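Local coordinates for alginate biosynthesis protein AlgX (Pseudomonas aeruginosa, PDB 4KNC) that takes part in the periplasmic O-acetylation of the exopolysaccharide alginate and protects the polymer from degradation as it crosses the periplasm, at residues L134-Y143 with H154-I162; Q236-S245 with P290-F298. All coordinates share one frame; numbering follows the deposited sequence.

Interaction 1: residues L134-Y143 with H154-I162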
loop_
_atom_site.group_PDB
_atom_site.type_symbol
_atom_site.label_atom_id
_atom_site.label_comp_id
_atom_site.label_asym_id
_atom_site.label_seq_id
_atom_site.Cartn_x
_atom_site.Cartn_y
_atom_site.Cartn_z
ATOM N N LEU A 134 19.916 3.014 -9.953
ATOM C CA LEU A 134 19.900 1.554 -10.019
ATOM C C LEU A 134 19.420 1.020 -11.363
ATOM O O LEU A 134 19.419 -0.192 -11.583
ATOM C CB LEU A 134 19.029 0.968 -8.902
ATOM C CG LEU A 134 19.361 1.472 -7.505
ATOM C CD1 LEU A 134 18.475 0.768 -6.474
ATOM C CD2 LEU A 134 20.858 1.258 -7.220
ATOM N N PHE A 135 18.996 1.914 -12.252
ATOM C CA PHE A 135 18.409 1.494 -13.526
ATOM C C PHE A 135 19.453 0.911 -14.471
ATOM O O PHE A 135 20.642 1.234 -14.380
ATOM C CB PHE A 135 17.732 2.661 -14.240
ATOM C CG PHE A 135 16.490 3.168 -13.562
ATOM C CD1 PHE A 135 16.069 2.646 -12.349
ATOM C CD2 PHE A 135 15.749 4.185 -14.146
ATOM C CE1 PHE A 135 14.927 3.131 -11.728
ATOM C CE2 PHE A 135 14.612 4.668 -13.537
ATOM C CZ PHE A 135 14.195 4.145 -12.327
ATOM N N ASP A 136 18.991 0.071 -15.389
ATOM C CA ASP A 136 19.852 -0.549 -16.387
ATOM C C ASP A 136 21.084 -1.164 -15.730
ATOM O O ASP A 136 22.195 -1.019 -16.221
ATOM C CB ASP A 136 20.280 0.494 -17.429
ATOM C CG ASP A 136 20.566 -0.126 -18.773
ATOM O OD1 ASP A 136 20.564 -1.371 -18.838
ATOM O OD2 ASP A 136 20.777 0.614 -19.757
ATOM N N GLU A 137 20.882 -1.824 -14.600
ATOM C CA GLU A 137 21.991 -2.257 -13.758
ATOM C C GLU A 137 22.838 -3.321 -14.439
ATOM O O GLU A 137 22.358 -4.060 -15.306
ATOM C CB GLU A 137 21.453 -2.842 -12.449
ATOM C CG GLU A 137 20.864 -4.252 -12.644
ATOM C CD GLU A 137 20.438 -4.918 -11.345
ATOM O OE1 GLU A 137 20.379 -4.242 -10.287
ATOM O OE2 GLU A 137 20.162 -6.131 -11.388
ATOM N N LYS A 138 24.102 -3.397 -14.032
ATOM C CA LYS A 138 24.909 -4.594 -14.258
ATOM C C LYS A 138 25.476 -5.056 -12.922
ATOM O O LYS A 138 26.425 -4.473 -12.394
ATOM C CB LYS A 138 26.017 -4.342 -15.279
ATOM C CG LYS A 138 25.489 -4.095 -16.686
ATOM N N GLU A 139 24.857 -6.089 -12.368
ATOM C CA GLU A 139 25.162 -6.564 -11.029
ATOM C C GLU A 139 25.226 -8.065 -11.085
ATOM O O GLU A 139 24.536 -8.675 -11.889
ATOM C CB GLU A 139 24.034 -6.185 -10.073
ATOM C CG GLU A 139 23.907 -4.696 -9.829
ATOM C CD GLU A 139 25.020 -4.155 -8.952
ATOM O OE1 GLU A 139 25.648 -4.949 -8.220
ATOM O OE2 GLU A 139 25.254 -2.929 -8.993
ATOM N N GLU A 140 26.024 -8.671 -10.216
ATOM C CA GLU A 140 26.080 -10.124 -10.160
ATOM C C GLU A 140 24.827 -10.700 -9.518
ATOM O O GLU A 140 24.305 -11.716 -9.961
ATOM C CB GLU A 140 27.319 -10.577 -9.411
ATOM C CG GLU A 140 28.568 -10.360 -10.215
ATOM C CD GLU A 140 28.664 -11.291 -11.412
ATOM O OE1 GLU A 140 28.291 -12.478 -11.276
ATOM O OE2 GLU A 140 29.114 -10.835 -12.489
ATOM N N HIS A 141 24.362 -10.045 -8.465
ATOM C CA HIS A 141 23.106 -10.408 -7.824
ATOM C C HIS A 141 21.978 -9.531 -8.360
ATOM O O HIS A 141 21.814 -8.390 -7.930
ATOM C CB HIS A 141 23.217 -10.254 -6.309
ATOM C CG HIS A 141 24.219 -11.174 -5.685
ATOM N ND1 HIS A 141 25.285 -10.720 -4.937
ATOM C CD2 HIS A 141 24.318 -12.525 -5.699
ATOM C CE1 HIS A 141 25.993 -11.750 -4.514
ATOM N NE2 HIS A 141 25.426 -12.858 -4.961
ATOM N N ALA A 142 21.216 -10.072 -9.304
ATOM C CA ALA A 142 20.160 -9.325 -9.981
ATOM C C ALA A 142 19.178 -8.691 -8.995
ATOM O O ALA A 142 18.805 -9.309 -7.992
ATOM C CB ALA A 142 19.418 -10.245 -10.942
ATOM N N TYR A 143 18.758 -7.463 -9.285
ATOM C CA TYR A 143 17.806 -6.742 -8.431
ATOM C C TYR A 143 16.509 -7.562 -8.264
ATOM O O TYR A 143 16.021 -7.759 -7.141
ATOM C CB TYR A 143 17.529 -5.374 -9.055
ATOM C CG TYR A 143 16.633 -4.415 -8.292
ATOM C CD1 TYR A 143 15.251 -4.561 -8.310
ATOM C CD2 TYR A 143 17.168 -3.306 -7.627
ATOM C CE1 TYR A 143 14.427 -3.675 -7.636
ATOM C CE2 TYR A 143 16.348 -2.407 -6.964
ATOM C CZ TYR A 143 14.972 -2.602 -6.966
ATOM O OH TYR A 143 14.127 -1.725 -6.302
ATOM N N HIS A 154 18.967 -8.789 -2.325
ATOM C CA HIS A 154 19.964 -7.832 -2.819
ATOM C C HIS A 154 19.331 -6.563 -3.420
ATOM O O HIS A 154 19.788 -5.441 -3.157
ATOM C CB HIS A 154 20.920 -8.506 -3.810
ATOM C CG HIS A 154 21.991 -9.327 -3.151
ATOM N ND1 HIS A 154 23.135 -8.769 -2.615
ATOM C CD2 HIS A 154 22.097 -10.664 -2.949
ATOM C CE1 HIS A 154 23.888 -9.723 -2.098
ATOM N NE2 HIS A 154 23.283 -10.882 -2.290
ATOM N N GLY A 155 18.263 -6.739 -4.200
ATOM C CA GLY A 155 17.513 -5.614 -4.738
ATOM C C GLY A 155 16.944 -4.731 -3.635
ATOM O O GLY A 155 17.041 -3.494 -3.686
ATOM N N ALA A 156 16.343 -5.373 -2.633
ATOM C CA ALA A 156 15.797 -4.667 -1.480
ATOM C C ALA A 156 16.895 -3.907 -0.729
ATOM O O ALA A 156 16.658 -2.832 -0.201
ATOM C CB ALA A 156 15.099 -5.649 -0.537
ATOM N N ARG A 157 18.091 -4.484 -0.683
ATOM C CA ARG A 157 19.215 -3.901 0.040
ATOM C C ARG A 157 19.713 -2.632 -0.659
ATOM O O ARG A 157 19.861 -1.571 -0.028
ATOM C CB ARG A 157 20.346 -4.932 0.182
ATOM C CG ARG A 157 21.619 -4.366 0.840
ATOM C CD ARG A 157 22.721 -5.439 0.953
ATOM N NE ARG A 157 23.975 -4.869 1.437
ATOM C CZ ARG A 157 24.826 -4.195 0.669
ATOM N NH1 ARG A 157 24.550 -4.024 -0.620
ATOM N NH2 ARG A 157 25.947 -3.686 1.185
ATOM N N ARG A 158 19.947 -2.739 -1.966
ATOM C CA ARG A 158 20.398 -1.585 -2.748
ATOM C C ARG A 158 19.341 -0.492 -2.720
ATOM O O ARG A 158 19.666 0.696 -2.756
ATOM C CB ARG A 158 20.735 -1.968 -4.201
ATOM C CG ARG A 158 21.925 -2.943 -4.333
ATOM C CD ARG A 158 22.508 -3.025 -5.752
ATOM N NE ARG A 158 21.690 -3.796 -6.698
ATOM C CZ ARG A 158 21.749 -5.120 -6.860
ATOM N NH1 ARG A 158 20.959 -5.724 -7.749
ATOM N NH2 ARG A 158 22.577 -5.853 -6.130
ATOM N N SER A 159 18.071 -0.884 -2.664
ATOM C CA SER A 159 17.010 0.113 -2.565
ATOM C C SER A 159 17.024 0.809 -1.204
ATOM O O SER A 159 16.860 2.038 -1.085
ATOM C CB SER A 159 15.652 -0.556 -2.797
ATOM O OG SER A 159 15.629 -1.173 -4.065
ATOM N N ALA A 160 17.205 0.009 -0.162
ATOM C CA ALA A 160 17.156 0.543 1.186
ATOM C C ALA A 160 18.339 1.498 1.471
ATOM O O ALA A 160 18.213 2.437 2.264
ATOM C CB ALA A 160 17.096 -0.587 2.203
ATOM N N LYS A 161 19.467 1.286 0.803
ATOM C CA LYS A 161 20.590 2.221 0.942
ATOM C C LYS A 161 20.187 3.654 0.493
ATOM O O LYS A 161 20.398 4.649 1.222
ATOM C CB LYS A 161 21.810 1.702 0.173
ATOM C CG LYS A 161 23.112 2.376 0.547
ATOM C CD LYS A 161 24.294 1.637 -0.061
ATOM C CE LYS A 161 24.254 0.162 0.303
ATOM N N ILE A 162 19.549 3.738 -0.678
ATOM C CA ILE A 162 19.040 5.014 -1.179
ATOM C C ILE A 162 17.932 5.605 -0.288
ATOM O O ILE A 162 17.966 6.812 0.069
ATOM C CB ILE A 162 18.574 4.884 -2.639
ATOM C CG1 ILE A 162 19.775 4.583 -3.537
ATOM C CG2 ILE A 162 17.875 6.162 -3.112
ATOM C CD1 ILE A 162 19.398 4.353 -4.995
HETATM O O HOH W 1 20.866 -1.966 -9.012
#

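Interaction 2: residues Q236-S245 with P290-F298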
loop_
_atom_site.group_PDB
_atom_site.type_symbol
_atom_site.label_atom_id
_atom_site.label_comp_id
_atom_site.label_asym_id
_atom_site.label_seq_id
_atom_site.Cartn_x
_atom_site.Cartn_y
_atom_site.Cartn_z
ATOM N N GLN A 236 10.398 5.498 15.962
ATOM C CA GLN A 236 9.770 6.718 15.465
ATOM C C GLN A 236 9.504 6.648 13.966
ATOM O O GLN A 236 9.035 7.623 13.370
ATOM C CB GLN A 236 10.681 7.912 15.765
ATOM C CG GLN A 236 10.878 8.168 17.253
ATOM C CD GLN A 236 9.573 8.518 17.937
ATOM O OE1 GLN A 236 8.685 9.112 17.324
ATOM N NE2 GLN A 236 9.441 8.136 19.204
ATOM N N ILE A 237 9.827 5.501 13.363
ATOM C CA ILE A 237 9.659 5.291 11.922
ATOM C C ILE A 237 8.841 4.023 11.654
ATOM O O ILE A 237 9.146 2.962 12.188
ATOM C CB ILE A 237 11.017 5.170 11.190
ATOM C CG1 ILE A 237 11.920 6.369 11.520
ATOM C CG2 ILE A 237 10.785 5.058 9.685
ATOM C CD1 ILE A 237 13.229 6.395 10.729
ATOM N N ALA A 238 7.804 4.150 10.832
ATOM C CA ALA A 238 6.907 3.046 10.523
ATOM C C ALA A 238 6.897 2.800 9.034
ATOM O O ALA A 238 6.985 3.734 8.240
ATOM C CB ALA A 238 5.501 3.358 11.004
ATOM N N LEU A 239 6.790 1.533 8.664
ATOM C CA LEU A 239 6.794 1.125 7.279
ATOM C C LEU A 239 5.464 0.468 6.953
ATOM O O LEU A 239 5.043 -0.474 7.629
ATOM C CB LEU A 239 7.938 0.140 7.035
ATOM C CG LEU A 239 8.021 -0.544 5.671
ATOM C CD1 LEU A 239 8.116 0.468 4.533
ATOM C CD2 LEU A 239 9.207 -1.493 5.654
ATOM N N VAL A 240 4.795 0.972 5.926
ATOM C CA VAL A 240 3.590 0.326 5.429
ATOM C C VAL A 240 3.845 -0.031 3.973
ATOM O O VAL A 240 4.512 0.722 3.260
ATOM C CB VAL A 240 2.319 1.199 5.614
ATOM C CG1 VAL A 240 1.974 1.293 7.092
ATOM C CG2 VAL A 240 2.500 2.594 5.006
ATOM N N GLY A 241 3.362 -1.195 3.545
ATOM C CA GLY A 241 3.765 -1.722 2.256
ATOM C C GLY A 241 3.156 -3.057 1.891
ATOM O O GLY A 241 2.182 -3.491 2.495
ATOM N N THR A 242 3.750 -3.701 0.892
ATOM C CA THR A 242 3.208 -4.915 0.304
ATOM C C THR A 242 4.028 -6.124 0.736
ATOM O O THR A 242 4.848 -6.031 1.657
ATOM C CB THR A 242 3.285 -4.823 -1.216
ATOM O OG1 THR A 242 4.666 -4.818 -1.614
ATOM C CG2 THR A 242 2.601 -3.530 -1.705
ATOM N N SER A 243 3.832 -7.256 0.056
ATOM C CA SER A 243 4.657 -8.429 0.318
ATOM C C SER A 243 6.143 -8.089 0.125
ATOM O O SER A 243 6.985 -8.648 0.811
ATOM C CB SER A 243 4.224 -9.647 -0.532
ATOM O OG SER A 243 4.463 -9.450 -1.914
ATOM N N ASN A 244 6.451 -7.135 -0.763
ATOM C CA ASN A 244 7.845 -6.664 -0.950
ATOM C C ASN A 244 8.564 -6.166 0.317
ATOM O O ASN A 244 9.804 -6.264 0.419
ATOM C CB ASN A 244 7.929 -5.578 -2.034
ATOM C CG ASN A 244 7.798 -6.141 -3.442
ATOM O OD1 ASN A 244 8.763 -6.665 -4.010
ATOM N ND2 ASN A 244 6.603 -6.035 -4.015
ATOM N N SER A 245 7.803 -5.621 1.266
ATOM C CA SER A 245 8.377 -5.200 2.549
ATOM C C SER A 245 8.286 -6.315 3.589
ATOM O O SER A 245 8.571 -6.101 4.775
ATOM C CB SER A 245 7.711 -3.925 3.089
ATOM O OG SER A 245 7.849 -2.823 2.203
ATOM N N PRO A 290 2.050 8.343 17.373
ATOM C CA PRO A 290 2.277 8.467 15.925
ATOM C C PRO A 290 3.758 8.550 15.569
ATOM O O PRO A 290 4.537 9.172 16.292
ATOM C CB PRO A 290 1.559 9.777 15.560
ATOM C CG PRO A 290 1.419 10.533 16.856
ATOM C CD PRO A 290 1.285 9.476 17.924
ATOM N N PRO A 291 4.147 7.932 14.450
ATOM C CA PRO A 291 5.551 7.991 14.039
ATOM C C PRO A 291 5.899 9.393 13.582
ATOM O O PRO A 291 5.005 10.117 13.156
ATOM C CB PRO A 291 5.588 7.057 12.833
ATOM C CG PRO A 291 4.205 7.213 12.222
ATOM C CD PRO A 291 3.284 7.326 13.420
ATOM N N LYS A 292 7.174 9.764 13.673
ATOM C CA LYS A 292 7.665 11.006 13.089
ATOM C C LYS A 292 7.737 10.842 11.574
ATOM O O LYS A 292 7.549 11.792 10.817
ATOM C CB LYS A 292 9.070 11.306 13.621
ATOM C CG LYS A 292 9.154 11.404 15.131
ATOM C CD LYS A 292 8.579 12.723 15.619
ATOM C CE LYS A 292 8.640 12.839 17.134
ATOM N NZ LYS A 292 7.664 11.919 17.793
ATOM N N ILE A 293 8.032 9.621 11.142
ATOM C CA ILE A 293 8.203 9.320 9.727
ATOM C C ILE A 293 7.407 8.063 9.340
ATOM O O ILE A 293 7.440 7.041 10.033
ATOM C CB ILE A 293 9.700 9.124 9.353
ATOM C CG1 ILE A 293 10.550 10.311 9.819
ATOM C CG2 ILE A 293 9.864 8.895 7.842
ATOM C CD1 ILE A 293 12.012 10.198 9.446
ATOM N N LEU A 294 6.678 8.168 8.240
ATOM C CA LEU A 294 5.904 7.059 7.705
ATOM C C LEU A 294 6.431 6.741 6.314
ATOM O O LEU A 294 6.395 7.594 5.422
ATOM C CB LEU A 294 4.417 7.437 7.627
ATOM C CG LEU A 294 3.439 6.413 7.031
ATOM C CD1 LEU A 294 3.436 5.126 7.839
ATOM C CD2 LEU A 294 2.036 7.005 6.973
ATOM N N ILE A 295 6.942 5.532 6.136
ATOM C CA ILE A 295 7.424 5.095 4.831
ATOM C C ILE A 295 6.364 4.229 4.132
ATOM O O ILE A 295 5.848 3.276 4.709
ATOM C CB ILE A 295 8.713 4.268 4.974
ATOM C CG1 ILE A 295 9.779 5.056 5.737
ATOM C CG2 ILE A 295 9.249 3.846 3.606
ATOM C CD1 ILE A 295 10.952 4.189 6.126
ATOM N N TRP A 296 6.064 4.543 2.879
ATOM C CA TRP A 296 4.969 3.888 2.181
ATOM C C TRP A 296 5.463 3.306 0.870
ATOM O O TRP A 296 5.842 4.036 -0.037
ATOM C CB TRP A 296 3.831 4.891 1.954
ATOM C CG TRP A 296 2.584 4.332 1.309
ATOM C CD1 TRP A 296 2.251 3.013 1.126
ATOM C CD2 TRP A 296 1.516 5.097 0.743
ATOM N NE1 TRP A 296 1.024 2.918 0.487
ATOM C CE2 TRP A 296 0.563 4.182 0.234
ATOM C CE3 TRP A 296 1.277 6.464 0.603
ATOM C CZ2 TRP A 296 -0.610 4.600 -0.391
ATOM C CZ3 TRP A 296 0.105 6.879 -0.014
ATOM C CH2 TRP A 296 -0.819 5.952 -0.500
ATOM N N GLU A 297 5.450 1.977 0.787
ATOM C CA GLU A 297 6.014 1.254 -0.345
ATOM C C GLU A 297 4.935 0.574 -1.198
ATOM O O GLU A 297 4.083 -0.151 -0.678
ATOM C CB GLU A 297 7.023 0.213 0.155
ATOM C CG GLU A 297 7.429 -0.827 -0.896
ATOM C CD GLU A 297 6.526 -2.083 -0.886
ATOM O OE1 GLU A 297 5.986 -2.425 -1.961
ATOM O OE2 GLU A 297 6.357 -2.723 0.182
ATOM N N PHE A 298 4.983 0.818 -2.505
ATOM C CA PHE A 298 4.102 0.153 -3.465
ATOM C C PHE A 298 4.699 0.244 -4.872
ATOM O O PHE A 298 5.645 1.007 -5.104
ATOM C CB PHE A 298 2.696 0.759 -3.430
ATOM C CG PHE A 298 2.667 2.252 -3.609
ATOM C CD1 PHE A 298 2.795 3.098 -2.514
ATOM C CD2 PHE A 298 2.513 2.813 -4.874
ATOM C CE1 PHE A 298 2.781 4.487 -2.669
ATOM C CE2 PHE A 298 2.495 4.199 -5.041
ATOM C CZ PHE A 298 2.630 5.038 -3.930
#

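Interaction 1: residues L134-Y143 with H154-I162
R158 reaches out of helix 153-169 and puts its guanidinium into the curve of the loop 134-143, joining loop to helix by a salt-bridge network with E137 and E139 in the SGNH hydrolase-like domain. Followed outward, R158 CB lies 4.2 Å from L134 CD1, whose neighbour CG meets I162 CD1 tip to tip. The chain then bends at chi3, which turns the guanidinium to H141 O, and R158 NE donates to a water, which in turn donates to E137 OE1. E139 CG lies over the centre of one guanidinium face, 3.7 Å from R158 CZ; its carboxylate is stacked on the same group, and OE1 makes a long, purely electrostatic pairing with NH2. At the tip, R158 NH1 and NH2 both hold H141 O in the guanidinium plane, the NH1 bond being the shorter at 2.8 Å. R158 NH1 also donates to E137 OE1 at 3.0 Å, a bond tilted 31° from that plane. The other oxygen, E137 OE2, takes the N-H of Y143, so one carboxylate fixes both the arginine and the loop backbone. Beyond the network, the H141 and H154 rings form an offset stack, centroids 3.9 Å apart with planes at 11°. The Y143 ring is swung out with CG anti to its backbone N (chi1 -176°); G155 CA sits over one face of it, a CH-pi contact, and its CA-H also points at Y143 O. The phenol reaches S159, Y143 OH donating to S159 OG at 2.8 Å while OG in turn donates to G155 O.

Interaction 2: residues Q236-S245 with P290-F298
Q236 O opens a parallel pairing in the central sheet of the SGNH-like domain by accepting from I293 N, with a weak second bond from K292 N. The Q236 and K292 side chains run alongside each other, and K292 NZ reaches OE1 from above the amide plane. From I237 to V240 the register is I237-I293, A238-L294, L239-I295 and V240-W296, the short axes 4.8 Å apart at 18°. A238 and V240 bond alternately through N and O to I293, I295 and E297; the straightest, I295 N to A238 O and V240 N to I295 O, each have N-H...O angles of 175°. I237 and L239 pack on I293 and I295 on one face, whereas V240 CG2 meets L294 CD1 and W296 CD1 on the other. After G241, the chain turns around the E297 carboxylate. T242 N donates to E297 OE2 from above its plane at 2.9 Å. T242 OG1 donates to the syn lone pair of E297 OE1 at 2.8 Å. S245 OG also donates to E297 OE2, an unusually short bond. These bonds, with the ST turn from N244 N to T242 OG1, probably help to hold the turn carrying S243, the inferred nucleophile, whose OG is bonded to H150. The two strands lie inside the sheet between strands 80-85 and 263-265, with helix 275-282 over the A238, V240 and L294 face and helix 251-259 against L239.

Overall arrangement
Both contacts belong to the SGNH hydrolase-like domain, yet they hold different elements: interaction 1 ties a loop to helix 153-169 in a partly buried place, its centre about 22 Å from that of the chain, whereas interaction 2 pairs two strands in the buried interior, its centre about 9 Å from that of the chain. The two centres are about 20 Å apart and the nearest atoms about 5 Å apart, without touching. Charge and ring stacking dominate the outer contact; main-chain bonds and aliphatic packing dominate the inner one, where the glutamate, E297, takes hydroxyls and a backbone N-H, with no arginine partner across the contact. W151 links them, packing on Y143 and S159 and donating to N244 O, beside the inferred catalytic H150.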